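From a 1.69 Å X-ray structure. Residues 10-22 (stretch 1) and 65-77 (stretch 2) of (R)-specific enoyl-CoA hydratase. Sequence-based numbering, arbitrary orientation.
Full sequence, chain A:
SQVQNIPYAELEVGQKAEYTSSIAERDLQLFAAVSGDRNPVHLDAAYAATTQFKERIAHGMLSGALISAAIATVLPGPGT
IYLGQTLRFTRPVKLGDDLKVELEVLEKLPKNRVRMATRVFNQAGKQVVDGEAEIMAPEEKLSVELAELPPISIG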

ATOM      1  N   GLU A  10       4.687 -19.289  19.443  1.00 22.28           N
ATOM      2  CA  GLU A  10       3.711 -18.682  20.337  1.00 24.96           C
ATOM      3  C   GLU A  10       2.415 -18.304  19.634  1.00 20.28           C
ATOM      4  O   GLU A  10       1.377 -18.165  20.266  1.00 22.27           O
ATOM      5  N   LEU A  11       2.445 -18.101  18.326  1.00 19.97           N
ATOM      6  CA  LEU A  11       1.209 -17.802  17.611  1.00 17.19           C
ATOM      7  C   LEU A  11       0.205 -18.941  17.730  1.00 19.26           C
ATOM      8  O   LEU A  11       0.609 -20.091  17.707  1.00 25.54           O
ATOM      9  N   GLU A  12      -1.083 -18.619  17.815  1.00 16.83           N
ATOM     10  CA  GLU A  12      -2.143 -19.625  17.786  1.00 15.80           C
ATOM     11  C   GLU A  12      -3.200 -19.248  16.808  1.00 19.04           C
ATOM     12  O   GLU A  12      -3.520 -18.067  16.676  1.00 17.74           O
ATOM     13  N   VAL A  13      -3.787 -20.243  16.158  1.00 13.69           N
ATOM     14  CA  VAL A  13      -4.916 -19.998  15.295  1.00 15.66           C
ATOM     15  C   VAL A  13      -6.007 -19.313  16.114  1.00 27.09           C
ATOM     16  O   VAL A  13      -6.283 -19.744  17.237  1.00 18.33           O
ATOM     17  N   GLY A  14      -6.623 -18.272  15.546  1.00 16.28           N
ATOM     18  CA  GLY A  14      -7.639 -17.508  16.252  1.00 20.08           C
ATOM     19  C   GLY A  14      -7.146 -16.306  17.045  1.00 21.75           C
ATOM     20  O   GLY A  14      -7.963 -15.473  17.453  1.00 21.42           O
ATOM     21  N   GLN A  15      -5.841 -16.231  17.302  1.00 15.34           N
ATOM     22  CA  GLN A  15      -5.219 -15.080  17.954  1.00 19.80           C
ATOM     23  C   GLN A  15      -5.457 -13.808  17.160  1.00 17.96           C
ATOM     24  O   GLN A  15      -5.271 -13.807  15.949  1.00 14.85           O
ATOM     25  N   LYS A  16      -5.860 -12.728  17.830  1.00 17.93           N
ATOM     26  CA  LYS A  16      -6.188 -11.486  17.125  1.00 15.74           C
ATOM     27  C   LYS A  16      -5.361 -10.308  17.644  1.00 16.89           C
ATOM     28  O   LYS A  16      -4.782 -10.365  18.735  1.00 15.45           O
ATOM     29  N   ALA A  17      -5.277  -9.249  16.845  1.00 15.23           N
ATOM     30  CA  ALA A  17      -4.666  -8.000  17.298  1.00 11.52           C
ATOM     31  C   ALA A  17      -5.316  -6.879  16.514  1.00  9.79           C
ATOM     32  O   ALA A  17      -5.932  -7.127  15.477  1.00 10.41           O
ATOM     33  N   GLU A  18      -5.182  -5.651  17.023  1.00 10.72           N
ATOM     34  CA  GLU A  18      -5.786  -4.502  16.383  1.00 13.07           C
ATOM     35  C   GLU A  18      -4.780  -3.368  16.231  1.00  9.84           C
ATOM     36  O   GLU A  18      -3.780  -3.322  16.942  1.00 16.63           O
ATOM     37  N   TYR A  19      -5.061  -2.459  15.296  1.00 12.22           N
ATOM     38  CA  TYR A  19      -4.105  -1.397  14.944  1.00  9.85           C
ATOM     39  C   TYR A  19      -4.979  -0.307  14.404  1.00 12.62           C
ATOM     40  O   TYR A  19      -5.765  -0.559  13.497  1.00 10.95           O
ATOM     41  N   THR A  20      -4.920   0.896  14.978  1.00 11.93           N
ATOM     42  CA  THR A  20      -5.922   1.881  14.611  1.00  9.06           C
ATOM     43  C   THR A  20      -5.249   3.131  14.059  1.00 14.93           C
ATOM     44  O   THR A  20      -4.114   3.440  14.421  1.00 16.76           O
ATOM     45  N   SER A  21      -5.962   3.854  13.206  1.00 12.96           N
ATOM     46  CA  SER A  21      -5.384   5.042  12.599  1.00 14.39           C
ATOM     47  C   SER A  21      -6.481   6.023  12.221  1.00 12.34           C
ATOM     48  O   SER A  21      -7.523   5.649  11.713  1.00 14.10           O
ATOM     49  N   SER A  22      -6.247   7.308  12.473  1.00  9.82           N
ATOM     50  CA  SER A  22      -7.220   8.288  12.050  1.00 12.12           C
ATOM     51  C   SER A  22      -6.910   8.683  10.612  1.00 11.78           C
ATOM     52  O   SER A  22      -5.765   8.661  10.222  1.00 16.93           O
ATOM     53  N   ALA A  65      -1.378  -0.192   3.260  1.00  5.30           N
ATOM     54  CA  ALA A  65      -0.311   0.322   4.072  1.00  5.01           C
ATOM     55  C   ALA A  65      -0.519   0.067   5.574  1.00  5.90           C
ATOM     56  O   ALA A  65       0.401  -0.370   6.273  1.00  6.39           O
ATOM     57  N   LEU A  66      -1.710   0.358   6.066  1.00  6.99           N
ATOM     58  CA  LEU A  66      -2.010   0.172   7.496  1.00  5.19           C
ATOM     59  C   LEU A  66      -1.944  -1.301   7.883  1.00  5.51           C
ATOM     60  O   LEU A  66      -1.381  -1.637   8.903  1.00  7.06           O
ATOM     61  N   ILE A  67      -2.505  -2.180   7.038  1.00  6.95           N
ATOM     62  CA  ILE A  67      -2.422  -3.618   7.265  1.00  4.75           C
ATOM     63  C   ILE A  67      -0.962  -4.055   7.388  1.00  6.19           C
ATOM     64  O   ILE A  67      -0.618  -4.813   8.295  1.00  6.05           O
ATOM     65  N   SER A  68      -0.114  -3.581   6.475  1.00  6.08           N
ATOM     66  CA  SER A  68       1.282  -4.053   6.490  1.00  9.63           C
ATOM     67  C   SER A  68       1.972  -3.609   7.755  1.00  7.53           C
ATOM     68  O   SER A  68       2.798  -4.352   8.300  1.00  7.58           O
ATOM     69  N   ALA A  69       1.646  -2.411   8.242  1.00  4.86           N
ATOM     70  CA  ALA A  69       2.294  -1.918   9.477  1.00  5.77           C
ATOM     71  C   ALA A  69       1.771  -2.711  10.700  1.00  8.04           C
ATOM     72  O   ALA A  69       2.534  -2.972  11.645  1.00  9.44           O
ATOM     73  N   ALA A  70       0.489  -3.089  10.683  1.00  7.21           N
ATOM     74  CA  ALA A  70      -0.062  -3.893  11.787  1.00  6.47           C
ATOM     75  C   ALA A  70       0.678  -5.204  11.875  1.00  5.69           C
ATOM     76  O   ALA A  70       1.028  -5.669  12.943  1.00  8.84           O
ATOM     77  N   ILE A  71       0.918  -5.816  10.729  1.00  6.43           N
ATOM     78  CA  ILE A  71       1.565  -7.127  10.727  1.00  7.05           C
ATOM     79  C   ILE A  71       3.016  -6.971  11.190  1.00  9.21           C
ATOM     80  O   ILE A  71       3.532  -7.699  12.048  1.00  9.91           O
ATOM     81  N   ALA A  72       3.677  -5.949  10.647  1.00  6.98           N
ATOM     82  CA  ALA A  72       5.076  -5.726  10.948  1.00  9.61           C
ATOM     83  C   ALA A  72       5.380  -5.227  12.331  1.00  7.89           C
ATOM     84  O   ALA A  72       6.502  -5.445  12.800  1.00 10.98           O
ATOM     85  N   THR A  73       4.430  -4.537  12.965  1.00  8.58           N
ATOM     86  CA  THR A  73       4.725  -3.950  14.286  1.00 10.42           C
ATOM     87  C   THR A  73       3.916  -4.533  15.430  1.00 11.57           C
ATOM     88  O   THR A  73       4.286  -4.292  16.604  1.00 13.11           O
ATOM     89  N   VAL A  74       2.852  -5.274  15.129  1.00  7.97           N
ATOM     90  CA  VAL A  74       1.965  -5.757  16.214  1.00 11.95           C
ATOM     91  C   VAL A  74       1.878  -7.279  16.198  1.00 14.22           C
ATOM     92  O   VAL A  74       2.258  -7.899  17.179  1.00 14.60           O
ATOM     93  N   LEU A  75       1.410  -7.879  15.092  1.00 11.65           N
ATOM     94  CA  LEU A  75       1.248  -9.341  15.061  1.00 10.60           C
ATOM     95  C   LEU A  75       1.553  -9.934  13.671  1.00  7.44           C
ATOM     96  O   LEU A  75       0.808  -9.686  12.716  1.00  8.71           O
ATOM     97  N   PRO A  76       2.610 -10.746  13.572  1.00  9.71           N
ATOM     98  CA  PRO A  76       3.527 -11.151  14.657  1.00 10.29           C
ATOM     99  C   PRO A  76       4.556 -10.109  15.060  1.00 11.01           C
ATOM    100  O   PRO A  76       5.233 -10.279  16.057  1.00 12.89           O
ATOM    101  N   GLY A  77       4.717  -9.044  14.281  1.00 10.63           N
ATOM    102  CA  GLY A  77       5.631  -7.995  14.680  1.00 12.03           C
ATOM    103  C   GLY A  77       7.028  -8.148  14.138  1.00 11.05           C
ATOM    104  O   GLY A  77       7.254  -8.805  13.117  1.00 13.94           O
TER

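Strand 16-22 lies across helix 65-73 at 131° between their N-to-C directions, with a closest axis approach of 8.6 Å. The two stretches bury 550 Å² between them, both sides summed. No hydrogen bond crosses the interface, so the packing rests on van der Waals contact.

The strand alternates. Ala17, Tyr19 and Ser21 point their CA-to-CB bonds toward stretch 2, while Lys16, Glu18, Thr20 and Ser22 point away. Leu11 and Gln15, before the strand, also point toward it. In stretch 2, Ala69, Thr73, Val74 and Leu75 point toward stretch 1. Leu66, Ala70 and Pro76 point sideways, but the end of Leu66 comes nearer.

The aromatic contact centres on Tyr19, which has 112 Å² covered, the most of any residue here. Its chi1 is t and its chi2 is 75°. One face of the ring lies against the helix backbone at Ala69 and Ala70. The small side chains there allow close approach: Tyr19 CB is 3.6 Å from Ala70 CB, and Tyr19 OH is 3.6 Å from Ala69 CB. Val74, chi1 t, sits obliquely to the ring, with its CG2 3.9 Å from Tyr19 CD1. Leu66 is m, t; its CD2 lies 4.2 Å from Tyr19 CE2 and 3.9 Å from Ser21 CB.

The aliphatic contacts continue at Val74, Leu75 and Pro76. Ala17 CB meets Val74 CG1 at 3.7 Å and Leu75 CB at 3.8 Å. Leu75, chi1 t and chi2 p, is buried and reaches back to Leu11. Leu11 is m, t. Its CD2 is 3.6 Å from Leu75 CD1, and its CD1 is 3.9 Å from Pro76 CG. Pro76 follows a cis peptide bond, and its ring is C-gamma exo.

The polar side chains bond within their own stretch or elsewhere in the structure, not across to the other stretch. Gln15, chi1 t and chi2 t, is extended and reaches Glu12 at the other end of the type II turn. Its OE1 accepts a hydrogen bond from Glu12 N at 3.0 Å, while its NE2 lies 4.0 Å from Leu75 CD1, a van der Waals contact. Thr73, chi1 p, donates from OG1 to Ala69 O at 2.7 Å, back along the helix. That OG1 is also 3.9 Å from Tyr19 CE1, without a hydrogen bond. Ser68, also p, points away and donates from OG to Ala65 O at 2.8 Å. Tyr19 OH is hydrogen-bonded elsewhere in the structure. No water or bound group is included in these coordinates.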

ATOM      1  CB  GLU A  10       4.318 -17.446  21.016  1.00 31.29           C
ATOM      2  CG  GLU A  10       5.649 -17.734  21.676  1.00 34.10           C
ATOM      3  CD  GLU A  10       6.276 -16.520  22.339  1.00 41.94           C
ATOM      4  OE1 GLU A  10       5.554 -15.530  22.619  1.00 35.80           O
ATOM      5  OE2 GLU A  10       7.508 -16.566  22.575  1.00 46.82           O
ATOM      6  CB  LEU A  11       1.506 -17.564  16.126  1.00 19.16           C
ATOM      7  CG  LEU A  11       2.255 -16.275  15.852  1.00 14.05           C
ATOM      8  CD1 LEU A  11       2.669 -16.270  14.379  1.00 16.93           C
ATOM      9  CD2 LEU A  11       1.326 -15.138  16.140  1.00 16.41           C
ATOM     10  CB  GLU A  12      -2.802 -19.778  19.168  1.00 17.40           C
ATOM     11  CG  GLU A  12      -1.861 -20.261  20.206  1.00 24.14           C
ATOM     12  CD  GLU A  12      -2.538 -20.405  21.569  1.00 27.72           C
ATOM     13  OE1 GLU A  12      -3.751 -20.736  21.609  1.00 24.69           O
ATOM     14  OE2 GLU A  12      -1.840 -20.173  22.581  1.00 29.30           O
ATOM     15  CB  VAL A  13      -5.450 -21.305  14.690  1.00 14.31           C
ATOM     16  CG1 VAL A  13      -6.738 -21.051  13.961  1.00 20.85           C
ATOM     17  CG2 VAL A  13      -4.397 -21.926  13.795  1.00 21.61           C
ATOM     18  CB  GLN A  15      -3.734 -15.312  18.097  1.00 17.53           C
ATOM     19  CG  GLN A  15      -3.007 -14.238  18.800  1.00 17.07           C
ATOM     20  CD  GLN A  15      -1.647 -14.718  19.228  1.00 19.69           C
ATOM     21  OE1 GLN A  15      -1.244 -15.831  18.895  1.00 22.46           O
ATOM     22  NE2 GLN A  15      -0.933 -13.894  19.995  1.00 20.66           N
ATOM     23  CB  LYS A  16      -7.693 -11.168  17.242  1.00 24.33           C
ATOM     24  CG  LYS A  16      -8.614 -12.191  16.534  1.00 21.86           C
ATOM     25  CD  LYS A  16     -10.068 -11.748  16.574  1.00 34.80           C
ATOM     26  CE  LYS A  16     -10.982 -12.674  15.776  1.00 46.57           C
ATOM     27  NZ  LYS A  16     -12.396 -12.148  15.697  1.00 49.93           N
ATOM     28  CB  ALA A  17      -3.178  -7.991  17.100  1.00 13.07           C
ATOM     29  CB  GLU A  18      -6.985  -3.994  17.193  1.00 21.40           C
ATOM     30  CG  GLU A  18      -8.158  -4.953  17.261  1.00 21.85           C
ATOM     31  CD  GLU A  18      -9.282  -4.399  18.146  1.00 32.82           C
ATOM     32  OE1 GLU A  18      -9.052  -3.358  18.812  1.00 37.37           O
ATOM     33  OE2 GLU A  18     -10.380  -4.996  18.159  1.00 35.86           O
ATOM     34  CB  TYR A  19      -3.106  -1.909  13.896  1.00 11.16           C
ATOM     35  CG  TYR A  19      -2.046  -0.919  13.462  1.00 11.69           C
ATOM     36  CD1 TYR A  19      -0.984  -0.612  14.289  1.00 15.32           C
ATOM     37  CD2 TYR A  19      -2.109  -0.315  12.201  1.00 13.74           C
ATOM     38  CE1 TYR A  19       0.004   0.295  13.896  1.00 14.24           C
ATOM     39  CE2 TYR A  19      -1.123   0.584  11.786  1.00 15.13           C
ATOM     40  CZ  TYR A  19      -0.086   0.884  12.630  1.00 17.74           C
ATOM     41  OH  TYR A  19       0.853   1.781  12.196  1.00 19.45           O
ATOM     42  CB  THR A  20      -6.778   2.306  15.799  1.00 12.92           C
ATOM     43  OG1 THR A  20      -5.885   2.806  16.807  1.00 19.64           O
ATOM     44  CG2 THR A  20      -7.648   1.173  16.306  1.00 17.10           C
ATOM     45  CB  SER A  21      -4.560   4.680  11.366  1.00 16.10           C
ATOM     46  OG  SER A  21      -3.951   5.837  10.812  1.00 22.10           O
ATOM     47  CB  SER A  22      -7.158   9.508  12.962  1.00 26.40           C
ATOM     48  OG  SER A  22      -5.815   9.975  13.009  1.00 37.13           O
ATOM     49  CB  ALA A  65      -0.129   1.834   3.799  1.00  4.82           C
ATOM     50  CB  LEU A  66      -3.403   0.751   7.813  1.00  4.50           C
ATOM     51  CG  LEU A  66      -3.456   2.268   7.597  1.00  9.50           C
ATOM     52  CD1 LEU A  66      -4.884   2.743   7.797  1.00  9.08           C
ATOM     53  CD2 LEU A  66      -2.505   2.965   8.594  1.00  8.68           C
ATOM     54  CB  ILE A  67      -3.113  -4.399   6.136  1.00  5.97           C
ATOM     55  CG1 ILE A  67      -4.632  -4.286   6.316  1.00  7.83           C
ATOM     56  CG2 ILE A  67      -2.688  -5.864   6.134  1.00  4.72           C
ATOM     57  CD1 ILE A  67      -5.459  -4.735   5.060  1.00  6.51           C
ATOM     58  CB  SER A  68       2.057  -3.561   5.262  1.00  6.22           C
ATOM     59  OG  SER A  68       2.243  -2.164   5.296  1.00  8.54           O
ATOM     60  CB  ALA A  69       2.060  -0.410   9.647  1.00  5.22           C
ATOM     61  CB  ALA A  70      -1.544  -4.154  11.588  1.00  7.05           C
ATOM     62  CB  ILE A  71       1.504  -7.745   9.330  1.00  6.24           C
ATOM     63  CG1 ILE A  71       0.040  -8.072   8.945  1.00  7.45           C
ATOM     64  CG2 ILE A  71       2.472  -8.939   9.207  1.00  7.63           C
ATOM     65  CD1 ILE A  71      -0.067  -8.635   7.526  1.00 10.23           C
ATOM     66  CB  ALA A  72       5.667  -4.734   9.930  1.00 12.77           C
ATOM     67  CB  THR A  73       4.542  -2.396  14.310  1.00 12.48           C
ATOM     68  OG1 THR A  73       3.174  -2.017  14.136  1.00 12.69           O
ATOM     69  CG2 THR A  73       5.381  -1.740  13.187  1.00 10.58           C
ATOM     70  CB  VAL A  74       0.550  -5.170  16.136  1.00 14.42           C
ATOM     71  CG1 VAL A  74      -0.289  -5.681  17.307  1.00 11.19           C
ATOM     72  CG2 VAL A  74       0.602  -3.645  16.182  1.00 13.81           C
ATOM     73  CB  LEU A  75      -0.171  -9.710  15.485  1.00  6.81           C
ATOM     74  CG  LEU A  75      -0.536 -11.201  15.568  1.00 13.87           C
ATOM     75  CD1 LEU A  75       0.120 -11.831  16.795  1.00 17.90           C
ATOM     76  CD2 LEU A  75      -2.062 -11.521  15.541  1.00 10.32           C
ATOM     77  CB  PRO A  76       4.240 -12.404  14.079  1.00 11.87           C
ATOM     78  CG  PRO A  76       3.463 -12.763  12.846  1.00 12.70           C
ATOM     79  CD  PRO A  76       2.935 -11.462  12.328  1.00 11.04           C
TER